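Local coordinates for LPXTG cell wall surface protein (Streptococcus gordonii, PDB 4IGB) that probably acts as a cell-wall-attached adhesin of the streptococcal surface, the present chain comprising its N-terminal N1 and N2 domains, at residues Glu329-Lys334 / Thr383-Lys388; Glu335-Ser340 / Ile378-Thr383. All blocks are in the same frame, centred on the assembly; numbering follows the deposited sequence.

Interaction 1: Glu329-Lys334 / Thr383-Lys388; sequences ERLDYK and TATNKK
The start of strand 331-339 pairs antiparallel with the end of strand 377-385 in the mixed sheet of the N2 domain, and the contact between R330, D332 and N386 closes this end of the pairing. D332 and A384 form the hydrogen-bonded pair: D332 N reaches A384 O at 2.7 Å in a nearly straight bond (175°), and A384 N returns to D332 O at 3.1 Å. The same carbonyl takes a second, weak bond from T383 OG1. One step beyond the regular strand, N386 N still finds R330 O, coming from well above the carbonyl plane.

The amide of N386 continues the pairing with its side chain. Its CG sits between the backbone N and the carbonyl carbon (chi1 45°), which turns the amide back over R330 and toward D332. N386 ND2 lies 2.9 Å from D332 OD1 in a straight hydrogen bond; the carboxylate oxygen lies in the amide plane, but is itself approached from above the carboxylate plane, the two groups being turned 61° apart. N386 OD1 makes a weak bond with K388 N, an Asx-turn arrangement at the start of the 3-10 segment, so both ends of the amide are engaged. R330 lays its CG against K388 O at 3.2 Å, while its guanidinium turns to D328.

On the opposite face L331 is apolar filling: its CD1 meets T383 CG2 at 3.5 Å, and its CD2 touches T385 CG2 at 3.6 Å. Strand 298-305, on the far side of strand 377-385, extends this layer through V299 and Y301, which pack on L331. T385 OG1 bonds to K294 and Q297 just ahead of that strand, and Y333 packs on I353 and K355 of strand 351-356.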
ATOM      1  N   GLU D 329     -30.994  12.451  12.498  1.00 39.55           N
ATOM      2  CA  GLU D 329     -32.444  12.521  12.472  1.00 37.59           C
ATOM      3  C   GLU D 329     -32.821  13.412  13.648  1.00 44.40           C
ATOM      4  O   GLU D 329     -32.439  13.140  14.782  1.00 51.13           O
ATOM      5  CB  GLU D 329     -33.078  11.133  12.590  1.00 43.44           C
ATOM      6  CG  GLU D 329     -32.656  10.325  13.806  1.00 60.50           C
ATOM      7  CD  GLU D 329     -33.451   9.030  13.941  1.00 83.59           C
ATOM      8  OE1 GLU D 329     -34.701   9.091  13.897  1.00 80.49           O
ATOM      9  OE2 GLU D 329     -32.828   7.952  14.081  1.00 87.43           O
ATOM     10  N   ARG D 330     -33.539  14.489  13.349  1.00 42.94           N
ATOM     11  CA  ARG D 330     -33.800  15.600  14.268  1.00 35.62           C
ATOM     12  C   ARG D 330     -33.489  16.867  13.495  1.00 30.80           C
ATOM     13  O   ARG D 330     -33.753  17.987  13.946  1.00 32.66           O
ATOM     14  CB  ARG D 330     -32.966  15.530  15.550  1.00 37.76           C
ATOM     15  CG  ARG D 330     -33.683  14.840  16.715  1.00 39.48           C
ATOM     16  CD  ARG D 330     -32.942  15.009  18.035  1.00 35.24           C
ATOM     17  NE  ARG D 330     -31.621  14.387  18.002  1.00 36.79           N
ATOM     18  CZ  ARG D 330     -30.742  14.433  18.999  1.00 39.85           C
ATOM     19  NH1 ARG D 330     -31.038  15.080  20.121  1.00 38.94           N
ATOM     20  NH2 ARG D 330     -29.560  13.839  18.869  1.00 38.17           N
ATOM     21  N   LEU D 331     -32.920  16.658  12.314  1.00 27.87           N
ATOM     22  CA  LEU D 331     -32.662  17.725  11.368  1.00 35.00           C
ATOM     23  C   LEU D 331     -33.330  17.397  10.041  1.00 37.66           C
ATOM     24  O   LEU D 331     -33.264  16.260   9.551  1.00 30.29           O
ATOM     25  CB  LEU D 331     -31.153  17.898  11.142  1.00 26.99           C
ATOM     26  CG  LEU D 331     -30.290  18.377  12.309  1.00 32.39           C
ATOM     27  CD1 LEU D 331     -28.817  18.480  11.890  1.00 33.71           C
ATOM     28  CD2 LEU D 331     -30.800  19.716  12.831  1.00 31.56           C
ATOM     29  N   ASP D 332     -33.967  18.409   9.459  1.00 32.25           N
ATOM     30  CA  ASP D 332     -34.459  18.324   8.097  1.00 31.61           C
ATOM     31  C   ASP D 332     -33.479  19.012   7.162  1.00 32.19           C
ATOM     32  O   ASP D 332     -33.285  20.231   7.243  1.00 35.59           O
ATOM     33  CB  ASP D 332     -35.815  19.012   7.965  1.00 32.52           C
ATOM     34  CG  ASP D 332     -36.919  18.285   8.709  1.00 45.59           C
ATOM     35  OD1 ASP D 332     -36.768  17.068   8.994  1.00 39.20           O
ATOM     36  OD2 ASP D 332     -37.942  18.943   8.990  1.00 38.00           O
ATOM     37  N   TYR D 333     -32.865  18.238   6.272  1.00 28.47           N
ATOM     38  CA  TYR D 333     -32.009  18.825   5.254  1.00 39.14           C
ATOM     39  C   TYR D 333     -32.845  19.730   4.365  1.00 40.90           C
ATOM     40  O   TYR D 333     -33.910  19.331   3.890  1.00 39.06           O
ATOM     41  CB  TYR D 333     -31.319  17.752   4.409  1.00 32.67           C
ATOM     42  CG  TYR D 333     -30.693  18.309   3.151  1.00 40.66           C
ATOM     43  CD1 TYR D 333     -29.604  19.177   3.216  1.00 38.14           C
ATOM     44  CD2 TYR D 333     -31.194  17.974   1.897  1.00 40.28           C
ATOM     45  CE1 TYR D 333     -29.034  19.694   2.067  1.00 29.01           C
ATOM     46  CE2 TYR D 333     -30.629  18.483   0.743  1.00 29.83           C
ATOM     47  CZ  TYR D 333     -29.548  19.339   0.835  1.00 39.60           C
ATOM     48  OH  TYR D 333     -28.984  19.846  -0.312  1.00 37.68           O
ATOM     49  N   LYS D 334     -32.367  20.951   4.149  1.00 36.94           N
ATOM     50  CA  LYS D 334     -33.104  21.913   3.344  1.00 41.30           C
ATOM     51  C   LYS D 334     -32.466  22.100   1.978  1.00 34.90           C
ATOM     52  O   LYS D 334     -33.127  21.997   0.947  1.00 42.96           O
ATOM     53  CB  LYS D 334     -33.216  23.257   4.070  1.00 37.06           C
ATOM     54  CG  LYS D 334     -33.988  23.183   5.384  1.00 39.36           C
ATOM     55  CD  LYS D 334     -34.669  24.509   5.701  1.00 62.98           C
ATOM     56  CE  LYS D 334     -35.741  24.836   4.666  1.00 73.85           C
ATOM     57  NZ  LYS D 334     -36.477  26.094   4.979  1.00 69.90           N
ATOM     58  N   THR D 383     -29.711  23.251   7.261  1.00 28.10           N
ATOM     59  CA  THR D 383     -30.607  22.291   7.888  1.00 38.71           C
ATOM     60  C   THR D 383     -31.404  22.989   8.992  1.00 40.36           C
ATOM     61  O   THR D 383     -31.035  24.074   9.450  1.00 36.84           O
ATOM     62  CB  THR D 383     -29.825  21.082   8.465  1.00 30.95           C
ATOM     63  OG1 THR D 383     -30.631  19.904   8.378  1.00 43.96           O
ATOM     64  CG2 THR D 383     -29.449  21.309   9.913  1.00 24.06           C
ATOM     65  N   ALA D 384     -32.513  22.384   9.401  1.00 38.11           N
ATOM     66  CA  ALA D 384     -33.285  22.908  10.525  1.00 34.90           C
ATOM     67  C   ALA D 384     -33.845  21.758  11.338  1.00 37.35           C
ATOM     68  O   ALA D 384     -34.222  20.726  10.786  1.00 44.44           O
ATOM     69  CB  ALA D 384     -34.408  23.823  10.043  1.00 36.61           C
ATOM     70  N   THR D 385     -33.874  21.931  12.653  1.00 35.22           N
ATOM     71  CA  THR D 385     -34.452  20.928  13.531  1.00 39.33           C
ATOM     72  C   THR D 385     -35.938  20.757  13.252  1.00 42.38           C
ATOM     73  O   THR D 385     -36.638  21.712  12.898  1.00 42.47           O
ATOM     74  CB  THR D 385     -34.283  21.292  15.014  1.00 37.05           C
ATOM     75  OG1 THR D 385     -34.965  22.524  15.286  1.00 40.42           O
ATOM     76  CG2 THR D 385     -32.796  21.409  15.372  1.00 23.22           C
ATOM     77  N   ASN D 386     -36.403  19.526  13.414  1.00 36.71           N
ATOM     78  CA  ASN D 386     -37.806  19.186  13.260  1.00 40.54           C
ATOM     79  C   ASN D 386     -38.404  18.932  14.641  1.00 47.36           C
ATOM     80  O   ASN D 386     -37.717  19.079  15.657  1.00 48.63           O
ATOM     81  CB  ASN D 386     -37.936  17.946  12.374  1.00 34.29           C
ATOM     82  CG  ASN D 386     -36.939  16.862  12.750  1.00 35.70           C
ATOM     83  OD1 ASN D 386     -36.697  16.621  13.933  1.00 41.04           O
ATOM     84  ND2 ASN D 386     -36.332  16.229  11.748  1.00 33.84           N
ATOM     85  N   LYS D 387     -39.676  18.553  14.679  1.00 55.35           N
ATOM     86  CA  LYS D 387     -40.362  18.276  15.940  1.00 68.77           C
ATOM     87  C   LYS D 387     -39.637  17.226  16.788  1.00 47.55           C
ATOM     88  O   LYS D 387     -39.799  17.183  18.006  1.00 61.26           O
ATOM     89  CB  LYS D 387     -41.808  17.840  15.666  1.00 79.18           C
ATOM     90  CG  LYS D 387     -42.480  17.069  16.802  1.00 83.93           C
ATOM     91  CD  LYS D 387     -42.903  17.976  17.950  1.00 85.98           C
ATOM     92  CE  LYS D 387     -43.499  17.157  19.089  1.00 81.41           C
ATOM     93  NZ  LYS D 387     -44.074  18.002  20.172  1.00 84.41           N
ATOM     94  N   LYS D 388     -38.834  16.387  16.143  1.00 36.72           N
ATOM     95  CA  LYS D 388     -38.168  15.277  16.829  1.00 59.47           C
ATOM     96  C   LYS D 388     -37.046  15.702  17.785  1.00 68.75           C
ATOM     97  O   LYS D 388     -36.409  14.849  18.402  1.00 49.00           O
ATOM     98  CB  LYS D 388     -37.623  14.268  15.816  1.00 59.40           C
ATOM     99  CG  LYS D 388     -38.683  13.651  14.919  1.00 67.89           C
ATOM    100  CD  LYS D 388     -38.049  12.823  13.811  1.00 84.11           C
ATOM    101  CE  LYS D 388     -39.065  12.469  12.734  1.00 89.26           C
ATOM    102  NZ  LYS D 388     -38.403  12.004  11.480  1.00 85.63           N
TER

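Interaction 2: Glu335-Ser340 / Ile378-Thr383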
ATOM      1  N   GLU D 335     -31.171  22.365   1.978  1.00 35.10           N
ATOM      2  CA  GLU D 335     -30.454  22.640   0.746  1.00 37.45           C
ATOM      3  C   GLU D 335     -28.976  22.827   1.061  1.00 40.39           C
ATOM      4  O   GLU D 335     -28.582  22.861   2.229  1.00 40.05           O
ATOM      5  CB  GLU D 335     -31.011  23.900   0.078  1.00 34.77           C
ATOM      6  CG  GLU D 335     -30.980  25.131   0.971  1.00 42.40           C
ATOM      7  CD  GLU D 335     -31.648  26.337   0.332  1.00 52.46           C
ATOM      8  OE1 GLU D 335     -31.007  27.412   0.262  1.00 51.58           O
ATOM      9  OE2 GLU D 335     -32.817  26.208  -0.092  1.00 57.97           O
ATOM     10  N   LEU D 336     -28.162  22.939   0.020  1.00 29.78           N
ATOM     11  CA  LEU D 336     -26.751  23.221   0.203  1.00 32.27           C
ATOM     12  C   LEU D 336     -26.256  24.079  -0.947  1.00 33.51           C
ATOM     13  O   LEU D 336     -26.880  24.123  -2.007  1.00 42.96           O
ATOM     14  CB  LEU D 336     -25.966  21.913   0.247  1.00 25.53           C
ATOM     15  CG  LEU D 336     -26.002  21.067  -1.023  1.00 27.00           C
ATOM     16  CD1 LEU D 336     -24.918  21.512  -1.982  1.00 31.88           C
ATOM     17  CD2 LEU D 336     -25.846  19.586  -0.690  1.00 25.28           C
ATOM     18  N   LYS D 337     -25.143  24.768  -0.734  1.00 33.51           N
ATOM     19  CA  LYS D 337     -24.381  25.314  -1.851  1.00 36.65           C
ATOM     20  C   LYS D 337     -22.934  24.834  -1.767  1.00 39.29           C
ATOM     21  O   LYS D 337     -22.486  24.377  -0.716  1.00 42.65           O
ATOM     22  CB  LYS D 337     -24.485  26.848  -1.932  1.00 42.87           C
ATOM     23  CG  LYS D 337     -23.595  27.667  -1.000  1.00 46.29           C
ATOM     24  CD  LYS D 337     -23.871  29.164  -1.209  1.00 47.69           C
ATOM     25  CE  LYS D 337     -22.839  30.053  -0.527  1.00 61.96           C
ATOM     26  NZ  LYS D 337     -22.852  29.933   0.959  1.00 67.69           N
ATOM     27  N   VAL D 338     -22.214  24.895  -2.878  1.00 30.54           N
ATOM     28  CA  VAL D 338     -20.795  24.609  -2.831  1.00 29.26           C
ATOM     29  C   VAL D 338     -20.009  25.655  -3.615  1.00 39.42           C
ATOM     30  O   VAL D 338     -20.351  25.994  -4.748  1.00 44.08           O
ATOM     31  CB  VAL D 338     -20.457  23.159  -3.261  1.00 34.64           C
ATOM     32  CG1 VAL D 338     -21.726  22.363  -3.531  1.00 25.96           C
ATOM     33  CG2 VAL D 338     -19.537  23.150  -4.456  1.00 32.51           C
ATOM     34  N   GLU D 339     -18.977  26.192  -2.977  1.00 30.12           N
ATOM     35  CA  GLU D 339     -18.146  27.210  -3.588  1.00 38.36           C
ATOM     36  C   GLU D 339     -16.762  26.644  -3.833  1.00 37.67           C
ATOM     37  O   GLU D 339     -16.320  25.730  -3.139  1.00 38.13           O
ATOM     38  CB  GLU D 339     -18.039  28.437  -2.675  1.00 35.63           C
ATOM     39  CG  GLU D 339     -19.375  28.921  -2.126  1.00 50.05           C
ATOM     40  CD  GLU D 339     -19.213  29.963  -1.029  1.00 61.52           C
ATOM     41  OE1 GLU D 339     -18.511  30.974  -1.259  1.00 55.27           O
ATOM     42  OE2 GLU D 339     -19.782  29.764   0.067  1.00 68.04           O
ATOM     43  N   SER D 340     -16.086  27.187  -4.834  1.00 33.52           N
ATOM     44  CA  SER D 340     -14.685  26.890  -5.054  1.00 33.94           C
ATOM     45  C   SER D 340     -14.087  28.097  -5.758  1.00 47.69           C
ATOM     46  O   SER D 340     -14.797  28.835  -6.440  1.00 48.10           O
ATOM     47  CB  SER D 340     -14.508  25.611  -5.870  1.00 34.83           C
ATOM     48  OG  SER D 340     -13.197  25.108  -5.712  1.00 41.20           O
ATOM     49  N   ILE D 378     -15.913  24.147  -0.675  1.00 28.35           N
ATOM     50  CA  ILE D 378     -16.683  24.391   0.533  1.00 28.92           C
ATOM     51  C   ILE D 378     -18.111  23.979   0.266  1.00 34.95           C
ATOM     52  O   ILE D 378     -18.747  24.490  -0.653  1.00 41.08           O
ATOM     53  CB  ILE D 378     -16.705  25.883   0.908  1.00 33.82           C
ATOM     54  CG1 ILE D 378     -15.450  26.594   0.400  1.00 39.65           C
ATOM     55  CG2 ILE D 378     -16.885  26.060   2.406  1.00 33.49           C
ATOM     56  CD1 ILE D 378     -14.217  26.235   1.146  1.00 43.55           C
ATOM     57  N   ILE D 379     -18.617  23.040   1.048  1.00 30.97           N
ATOM     58  CA  ILE D 379     -20.022  22.714   0.982  1.00 23.38           C
ATOM     59  C   ILE D 379     -20.682  23.245   2.249  1.00 36.01           C
ATOM     60  O   ILE D 379     -20.337  22.834   3.354  1.00 36.85           O
ATOM     61  CB  ILE D 379     -20.255  21.196   0.863  1.00 34.43           C
ATOM     62  CG1 ILE D 379     -19.416  20.612  -0.276  1.00 27.12           C
ATOM     63  CG2 ILE D 379     -21.717  20.899   0.624  1.00 27.12           C
ATOM     64  CD1 ILE D 379     -19.656  19.142  -0.505  1.00 27.15           C
ATOM     65  N   THR D 380     -21.602  24.191   2.086  1.00 31.69           N
ATOM     66  CA  THR D 380     -22.380  24.692   3.207  1.00 26.08           C
ATOM     67  C   THR D 380     -23.776  24.059   3.179  1.00 31.63           C
ATOM     68  O   THR D 380     -24.533  24.256   2.228  1.00 30.19           O
ATOM     69  CB  THR D 380     -22.490  26.223   3.159  1.00 29.67           C
ATOM     70  OG1 THR D 380     -21.177  26.797   3.069  1.00 35.64           O
ATOM     71  CG2 THR D 380     -23.190  26.752   4.406  1.00 29.81           C
ATOM     72  N   TYR D 381     -24.100  23.283   4.212  1.00 30.78           N
ATOM     73  CA  TYR D 381     -25.392  22.615   4.299  1.00 24.51           C
ATOM     74  C   TYR D 381     -26.364  23.392   5.188  1.00 36.67           C
ATOM     75  O   TYR D 381     -26.079  23.637   6.363  1.00 37.85           O
ATOM     76  CB  TYR D 381     -25.251  21.214   4.893  1.00 26.78           C
ATOM     77  CG  TYR D 381     -24.234  20.317   4.236  1.00 34.64           C
ATOM     78  CD1 TYR D 381     -24.589  19.481   3.176  1.00 31.43           C
ATOM     79  CD2 TYR D 381     -22.927  20.274   4.694  1.00 30.51           C
ATOM     80  CE1 TYR D 381     -23.658  18.642   2.581  1.00 33.84           C
ATOM     81  CE2 TYR D 381     -21.990  19.438   4.110  1.00 31.62           C
ATOM     82  CZ  TYR D 381     -22.356  18.623   3.055  1.00 31.09           C
ATOM     83  OH  TYR D 381     -21.418  17.795   2.478  1.00 27.74           O
ATOM     84  N   LYS D 382     -27.519  23.756   4.640  1.00 30.62           N
ATOM     85  CA  LYS D 382     -28.573  24.356   5.448  1.00 31.97           C
ATOM     86  C   LYS D 382     -29.524  23.279   5.951  1.00 28.20           C
ATOM     87  O   LYS D 382     -30.054  22.479   5.175  1.00 35.33           O
ATOM     88  CB  LYS D 382     -29.326  25.437   4.669  1.00 36.32           C
ATOM     89  CG  LYS D 382     -28.526  26.718   4.484  1.00 43.47           C
ATOM     90  CD  LYS D 382     -29.315  27.775   3.725  1.00 53.47           C
ATOM     91  CE  LYS D 382     -28.550  29.093   3.667  1.00 59.98           C
ATOM     92  NZ  LYS D 382     -29.268  30.129   2.865  1.00 65.39           N
ATOM     93  N   THR D 383     -29.711  23.251   7.261  1.00 28.10           N
ATOM     94  CA  THR D 383     -30.607  22.291   7.888  1.00 38.71           C
ATOM     95  C   THR D 383     -31.404  22.989   8.992  1.00 40.36           C
ATOM     96  O   THR D 383     -31.035  24.074   9.450  1.00 36.84           O
ATOM     97  CB  THR D 383     -29.825  21.082   8.465  1.00 30.95           C
ATOM     98  OG1 THR D 383     -30.631  19.904   8.378  1.00 43.96           O
ATOM     99  CG2 THR D 383     -29.449  21.309   9.913  1.00 24.06           C
TER
HETATM  100  O   HOH W   1     -20.471  26.888   0.560  1.00 30.99           O
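With CG of L336 between its backbone N and carbonyl carbon (chi1 63°) and that of Y381 anti to the carbonyl carbon (chi1 -52°), the two side chains point the same way from a non-hydrogen-bonded pair. L336 CD2 comes alongside the ring at 4.0 Å from Y381 CE1, an oblique approach. The other branch, L336 CD1, is 4.2 Å from I379 CG2, and that methyl in turn lies over one face of the Y381 ring, offset toward its rim. V338 completes the row through its CB, which rests near I379 CG1, so that this face of the pairing is largely apolar, with the Y381 ring part of it.

The backbones join through three hydrogen-bonded pairs, E335 with K382, K337 with T380 and E339 with I378. Most of these bonds are short, such as K382 N to E335 O at 2.8 Å, but E335 N to K382 O is weak and stretched to 3.4 Å.

Polar groups gather on the other face. K337 NZ makes a salt bridge along its own strand with E339 OE2 at 3.2 Å. A water bridges the strands there: it is hydrogen-bonded to T380 OG1 at 2.6 Å and can donate to E339 OE2 or to I378 O. Further along, E335 and K382 lie side by side, with E335 OE1 4.1 Å from K382 NZ, opposite charges too far apart for a salt bridge.

This face turns into the N2 domain on its L336 side, where V360 and V362 of strand 359-364 and I353 of strand 351-356 pack on L336, and Y351 on V338. Strand 298-305 flanks strand 377-385, bonding through A303 to I379 and through Y301 to Y381.

Interactions 1 and 2 are successive parts of one antiparallel pairing between strands 331-339 and 377-385, with centres about 16 Å apart and T383 common to both. Where they meet, K334 and E335 both stand opposite K382: K334 N lies 3.0 Å from K382 O, a probable hydrogen bond, and the weak bond from E335 N goes to the same carbonyl. This is a classic beta bulge, and the one extra residue separates the register of interaction 1 from that of interaction 2. Both belong to the N2 region, whereas the sodium ion is held by D186, E197 and S268 of the N-terminal region.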